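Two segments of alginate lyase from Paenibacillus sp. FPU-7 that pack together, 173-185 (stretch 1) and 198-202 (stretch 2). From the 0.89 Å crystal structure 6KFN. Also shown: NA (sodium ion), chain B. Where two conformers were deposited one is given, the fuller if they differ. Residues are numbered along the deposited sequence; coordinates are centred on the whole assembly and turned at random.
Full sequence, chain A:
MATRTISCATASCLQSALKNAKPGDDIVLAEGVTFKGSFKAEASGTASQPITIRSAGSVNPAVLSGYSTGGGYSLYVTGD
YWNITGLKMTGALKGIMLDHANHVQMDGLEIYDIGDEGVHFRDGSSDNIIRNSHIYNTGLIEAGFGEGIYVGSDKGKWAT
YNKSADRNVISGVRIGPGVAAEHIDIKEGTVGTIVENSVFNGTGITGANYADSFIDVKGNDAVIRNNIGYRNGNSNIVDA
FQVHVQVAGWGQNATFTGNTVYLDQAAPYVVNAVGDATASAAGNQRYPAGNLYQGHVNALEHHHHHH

Stretch 1, residues 173-185: VRIGPGVAAEHID
Stretch 2 (198-202) SVFNG

Within residues 173-185 and 198-202, the short strand 174-175 pairs in parallel with strand 199-201; the nearest CA atoms match Val173 with Ser198, Arg174 with Val199, Ile175 with Phe200 and Gly176 with Asn201, 4.7 to 5.0 Å apart. Backbone torsions stay extended, from -106/127 at Arg174 and -124/133 at Ile175 to -131/127 at Val199 and -112/114 at Phe200. The ladder alternates as parallel pairing requires: Val199 N donates to Val173 O (2.9 Å), Ile175 N to Val199 O (2.9 Å), and Asn201 N to Ile175 O (2.8 Å). At its beginning a side chain takes the acceptor role, for Ser198, in the m rotamer (chi1 -66°), places OG 3.1 Å from Val173 N and accepts its hydrogen bond.

Arg174 and Val199 share one face of the sheet. Val199 is t (chi1 -180°); Arg174 is t, t, m with chi4 at -80°, so its chain extends before it turns, and Val199 CB lies over one face of the guanidinium. Arg174 NH1 comes within 3.8 Å of Val199 CG1, a contact of apolar carbon with the flat group.

Ile175 and Phe200 occupy the buried opposite face. Both have chi1 -49° (m); Ile175 continues with chi2 174° and Phe200 with chi2 -47°. This brings Ile175 CD1 to the edge of the phenyl ring, 4.2 Å from Phe200 CE1. Ile184, also m, t (-52°, 168°), sends its CD1 to 4.0 Å from the same Phe200 CE1, so two isoleucine methyls converge on one ring atom.

At Gly176 (94/172) the chain leaves the strand, and a cis peptide follows before Pro177 (-75/-179, C-gamma endo). A CB on Gly176 would lie 2.0 Å from Asn201 O and would also jam against the preceding carbonyl. Without it, Gly176 CA approaches Asn201 O at 3.5 Å in a CA-H...O contact. Asn201 is t (chi1 179°, chi2 -17°), with ND2 3.7 Å from Pro177 CB.

After the intervening loop, His183 (-60/-43) points back toward the second strand. Its m rotamer (-72°, chi2 -165°) puts ND1 3.3 Å from Phe200 CB and CE1 3.0 Å from Asn201 O, which lies at the ring edge. The His183 and Phe200 rings meet obliquely, centroids 5.9 Å apart and planes at 71°.

Beyond this contact, Glu182 (m, p; chi3 -7°) and Asp185 (t; chi2 1°) coordinate sodium through Glu182 OE1 and Asp185 OD2, each 2.5 Å from NA.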

ATOM      1  N   VAL A 173      -1.120  -2.164  -9.276  1.00  5.13           N
ATOM      2  CA  VAL A 173      -0.259  -2.865  -8.330  0.70  5.66           C
ATOM      3  C   VAL A 173      -0.669  -4.324  -8.245  1.00  6.31           C
ATOM      4  O   VAL A 173      -1.842  -4.651  -8.286  1.00 12.53           O
ATOM      5  CB  VAL A 173      -0.286  -2.148  -6.944  0.70  6.35           C
ATOM      6  CG1 VAL A 173       0.564  -2.797  -5.847  0.70  6.94           C
ATOM      7  CG2 VAL A 173       0.186  -0.688  -7.113  0.70  9.03           C
ATOM      8  N   ARG A 174       0.306  -5.184  -8.060  1.00  4.74           N
ATOM      9  CA  ARG A 174       0.084  -6.588  -7.751  0.59  5.53           C
ATOM     10  C   ARG A 174       0.407  -6.788  -6.284  1.00  4.70           C
ATOM     11  O   ARG A 174       1.471  -6.392  -5.830  1.00  5.65           O
ATOM     12  CB  ARG A 174       1.013  -7.463  -8.582  0.59 17.19           C
ATOM     13  CG  ARG A 174       0.677  -8.941  -8.521  0.59 17.83           C
ATOM     14  CD  ARG A 174       1.646  -9.694  -9.446  0.59 18.40           C
ATOM     15  NE  ARG A 174       1.197  -9.555 -10.818  0.59 18.75           N
ATOM     16  CZ  ARG A 174       0.225 -10.279 -11.374  0.59 18.12           C
ATOM     17  NH1 ARG A 174      -0.383 -11.249 -10.701  0.59 18.20           N
ATOM     18  NH2 ARG A 174      -0.156 -10.028 -12.616  0.59 26.73           N
ATOM     19  N   ILE A 175      -0.523  -7.372  -5.549  1.00  4.95           N
ATOM     20  CA  ILE A 175      -0.357  -7.595  -4.128  1.00  4.82           C
ATOM     21  C   ILE A 175      -0.550  -9.085  -3.871  1.00  5.65           C
ATOM     22  O   ILE A 175      -1.513  -9.676  -4.366  1.00  8.91           O
ATOM     23  CB  ILE A 175      -1.272  -6.727  -3.251  1.00  5.04           C
ATOM     24  CG1 ILE A 175      -1.188  -5.273  -3.707  1.00  5.53           C
ATOM     25  CG2 ILE A 175      -0.914  -6.885  -1.789  1.00  5.59           C
ATOM     26  CD1 ILE A 175      -2.162  -4.340  -3.013  1.00  6.65           C
ATOM     27  N   GLY A 176       0.364  -9.673  -3.100  1.00  4.88           N
ATOM     28  CA  GLY A 176       0.392 -11.101  -2.874  1.00  4.98           C
ATOM     29  C   GLY A 176       1.315 -11.786  -3.853  1.00  5.05           C
ATOM     30  O   GLY A 176       1.796 -11.166  -4.809  1.00  5.97           O
ATOM     31  N   PRO A 177       1.573 -13.069  -3.665  1.00  5.11           N
ATOM     32  CA  PRO A 177       1.121 -13.892  -2.544  1.00  5.37           C
ATOM     33  C   PRO A 177       1.934 -13.552  -1.280  1.00  4.59           C
ATOM     34  O   PRO A 177       2.807 -12.697  -1.269  1.00  5.35           O
ATOM     35  CB  PRO A 177       1.376 -15.301  -3.042  1.00  6.12           C
ATOM     36  CG  PRO A 177       2.681 -15.159  -3.815  1.00  7.23           C
ATOM     37  CD  PRO A 177       2.534 -13.808  -4.521  1.00  6.50           C
ATOM     38  N   GLY A 178       1.623 -14.272  -0.193  1.00  5.18           N
ATOM     39  CA  GLY A 178       2.396 -14.117   1.025  1.00  5.23           C
ATOM     40  C   GLY A 178       2.167 -12.839   1.787  1.00  4.67           C
ATOM     41  O   GLY A 178       2.935 -12.535   2.694  1.00  5.13           O
ATOM     42  N   VAL A 179       1.122 -12.085   1.427  1.00  4.59           N
ATOM     43  CA  VAL A 179       0.697 -10.937   2.216  1.00  4.40           C
ATOM     44  C   VAL A 179      -0.259 -11.465   3.269  1.00  4.57           C
ATOM     45  O   VAL A 179      -1.312 -12.041   2.985  1.00  4.84           O
ATOM     46  CB  VAL A 179       0.091  -9.864   1.294  1.00  4.33           C
ATOM     47  CG1 VAL A 179      -0.615  -8.791   2.108  1.00  4.89           C
ATOM     48  CG2 VAL A 179       1.192  -9.284   0.431  1.00  4.96           C
ATOM     49  N   ALA A 180       0.154 -11.336   4.545  1.00  4.47           N
ATOM     50  CA  ALA A 180      -0.490 -12.059   5.619  1.00  4.71           C
ATOM     51  C   ALA A 180      -1.801 -11.423   6.078  1.00  4.27           C
ATOM     52  O   ALA A 180      -2.678 -12.143   6.591  1.00  4.75           O
ATOM     53  CB  ALA A 180       0.438 -12.163   6.834  1.00  5.29           C
ATOM     54  N   ALA A 181      -1.943 -10.110   5.989  1.00  4.54           N
ATOM     55  CA  ALA A 181      -3.173  -9.437   6.352  1.00  4.47           C
ATOM     56  C   ALA A 181      -3.873  -8.969   5.077  1.00  4.45           C
ATOM     57  O   ALA A 181      -3.662  -9.542   4.016  1.00  5.02           O
ATOM     58  CB  ALA A 181      -2.919  -8.342   7.401  1.00  4.84           C
ATOM     59  N   GLU A 182      -4.757  -7.962   5.186  1.00  4.35           N
ATOM     60  CA  GLU A 182      -5.394  -7.503   3.960  1.00  4.56           C
ATOM     61  C   GLU A 182      -4.342  -7.043   2.968  1.00  3.97           C
ATOM     62  O   GLU A 182      -3.323  -6.458   3.323  1.00  4.49           O
ATOM     63  CB  GLU A 182      -6.355  -6.327   4.189  1.00  4.79           C
ATOM     64  CG  GLU A 182      -7.526  -6.607   5.104  1.00  5.03           C
ATOM     65  CD  GLU A 182      -7.263  -6.364   6.569  1.00  4.79           C
ATOM     66  OE1 GLU A 182      -6.140  -6.087   6.988  1.00  5.64           O
ATOM     67  OE2 GLU A 182      -8.321  -6.456   7.306  1.00  5.69           O
ATOM     68  N   HIS A 183      -4.644  -7.220   1.687  1.00  4.08           N
ATOM     69  CA  HIS A 183      -3.831  -6.576   0.660  0.57  4.16           C
ATOM     70  C   HIS A 183      -3.843  -5.076   0.820  1.00  4.08           C
ATOM     71  O   HIS A 183      -2.794  -4.435   0.696  1.00  4.29           O
ATOM     72  CB  HIS A 183      -4.270  -7.035  -0.737  0.57  3.80           C
ATOM     73  CG  HIS A 183      -3.873  -8.441  -0.995  0.57  4.72           C
ATOM     74  ND1 HIS A 183      -3.877  -8.982  -2.266  0.57  5.76           N
ATOM     75  CD2 HIS A 183      -3.341  -9.374  -0.161  0.57  3.21           C
ATOM     76  CE1 HIS A 183      -3.448 -10.229  -2.165  0.57  5.96           C
ATOM     77  NE2 HIS A 183      -3.132 -10.498  -0.913  0.57  3.36           N
ATOM     78  N   ILE A 184      -5.016  -4.499   1.094  1.00  4.11           N
ATOM     79  CA  ILE A 184      -5.152  -3.072   1.314  1.00  4.01           C
ATOM     80  C   ILE A 184      -6.113  -2.875   2.490  1.00  3.75           C
ATOM     81  O   ILE A 184      -7.233  -3.375   2.471  1.00  4.40           O
ATOM     82  CB  ILE A 184      -5.654  -2.305   0.105  1.00  4.71           C
ATOM     83  CG1 ILE A 184      -4.788  -2.638  -1.131  1.00  5.32           C
ATOM     84  CG2 ILE A 184      -5.667  -0.801   0.375  1.00  5.80           C
ATOM     85  CD1 ILE A 184      -5.348  -2.170  -2.423  1.00  6.41           C
ATOM     86  N   ASP A 185      -5.651  -2.136   3.506  1.00  3.82           N
ATOM     87  CA  ASP A 185      -6.466  -1.793   4.682  1.00  3.94           C
ATOM     88  C   ASP A 185      -6.583  -0.282   4.696  1.00  3.69           C
ATOM     89  O   ASP A 185      -5.582   0.407   4.869  1.00  4.46           O
ATOM     90  CB  ASP A 185      -5.837  -2.356   5.938  1.00  4.83           C
ATOM     91  CG  ASP A 185      -6.724  -2.290   7.160  1.00  5.99           C
ATOM     92  OD1 ASP A 185      -7.845  -1.828   7.054  1.00  8.33           O
ATOM     93  OD2 ASP A 185      -6.251  -2.777   8.233  1.00  7.63           O
ATOM     94  N   SER A 198      -5.649  -3.134 -10.291  1.00  4.73           N
ATOM     95  CA  SER A 198      -4.717  -3.906  -9.496  1.00  4.87           C
ATOM     96  C   SER A 198      -5.132  -5.386  -9.473  1.00  5.06           C
ATOM     97  O   SER A 198      -6.235  -5.745  -9.871  1.00  5.70           O
ATOM     98  CB  SER A 198      -4.593  -3.298  -8.100  1.00  5.01           C
ATOM     99  OG  SER A 198      -3.979  -1.999  -8.191  1.00  5.32           O
ATOM    100  N   VAL A 199      -4.198  -6.228  -9.015  1.00  4.92           N
ATOM    101  CA  VAL A 199      -4.389  -7.669  -9.007  1.00  4.86           C
ATOM    102  C   VAL A 199      -4.017  -8.187  -7.627  1.00  4.87           C
ATOM    103  O   VAL A 199      -2.912  -7.925  -7.138  1.00  6.75           O
ATOM    104  CB  VAL A 199      -3.566  -8.382 -10.091  1.00  7.46           C
ATOM    105  CG1 VAL A 199      -3.823  -9.903 -10.031  1.00 14.96           C
ATOM    106  CG2 VAL A 199      -3.905  -7.831 -11.461  1.00 16.92           C
ATOM    107  N   PHE A 200      -4.934  -8.939  -7.022  1.00  4.44           N
ATOM    108  CA  PHE A 200      -4.788  -9.459  -5.667  1.00  4.93           C
ATOM    109  C   PHE A 200      -4.636 -10.976  -5.728  1.00  4.97           C
ATOM    110  O   PHE A 200      -5.567 -11.685  -6.104  1.00  5.65           O
ATOM    111  CB  PHE A 200      -6.006  -9.089  -4.828  1.00  4.94           C
ATOM    112  CG  PHE A 200      -6.384  -7.633  -4.928  1.00  5.23           C
ATOM    113  CD1 PHE A 200      -5.424  -6.622  -4.804  1.00  6.49           C
ATOM    114  CD2 PHE A 200      -7.689  -7.260  -5.209  1.00  5.61           C
ATOM    115  CE1 PHE A 200      -5.781  -5.285  -4.973  1.00  7.10           C
ATOM    116  CE2 PHE A 200      -8.049  -5.925  -5.347  1.00  6.23           C
ATOM    117  CZ  PHE A 200      -7.097  -4.933  -5.241  1.00  6.66           C
ATOM    118  N   ASN A 201      -3.459 -11.471  -5.337  1.00  4.75           N
ATOM    119  CA  ASN A 201      -3.207 -12.908  -5.208  1.00  4.86           C
ATOM    120  C   ASN A 201      -3.396 -13.247  -3.741  1.00  4.51           C
ATOM    121  O   ASN A 201      -2.538 -12.976  -2.900  1.00  4.89           O
ATOM    122  CB  ASN A 201      -1.801 -13.250  -5.689  1.00  5.40           C
ATOM    123  CG  ASN A 201      -1.491 -14.728  -5.544  1.00  5.48           C
ATOM    124  OD1 ASN A 201      -2.184 -15.439  -4.801  1.00  6.04           O
ATOM    125  ND2 ASN A 201      -0.463 -15.172  -6.211  1.00  7.22           N
ATOM    126  N   GLY A 202      -4.566 -13.791  -3.418  1.00  4.55           N
ATOM    127  CA  GLY A 202      -4.953 -14.034  -2.041  1.00  4.60           C
ATOM    128  C   GLY A 202      -4.228 -15.146  -1.316  1.00  4.27           C
ATOM    129  O   GLY A 202      -4.408 -15.281  -0.101  1.00  4.56           O
TER
HETATM  130 NA    NA B 401      -5.516  -4.964   9.124  1.00  8.11          NA
HETATM  131  O   HOH W   1      -7.764  -5.546   9.611  1.00 15.32           O
HETATM  132  O   HOH W   2      -5.228  -3.781  11.229  1.00 21.89           O
HETATM  133  O   HOH W   3      -5.056  -7.068  10.179  1.00 10.65           O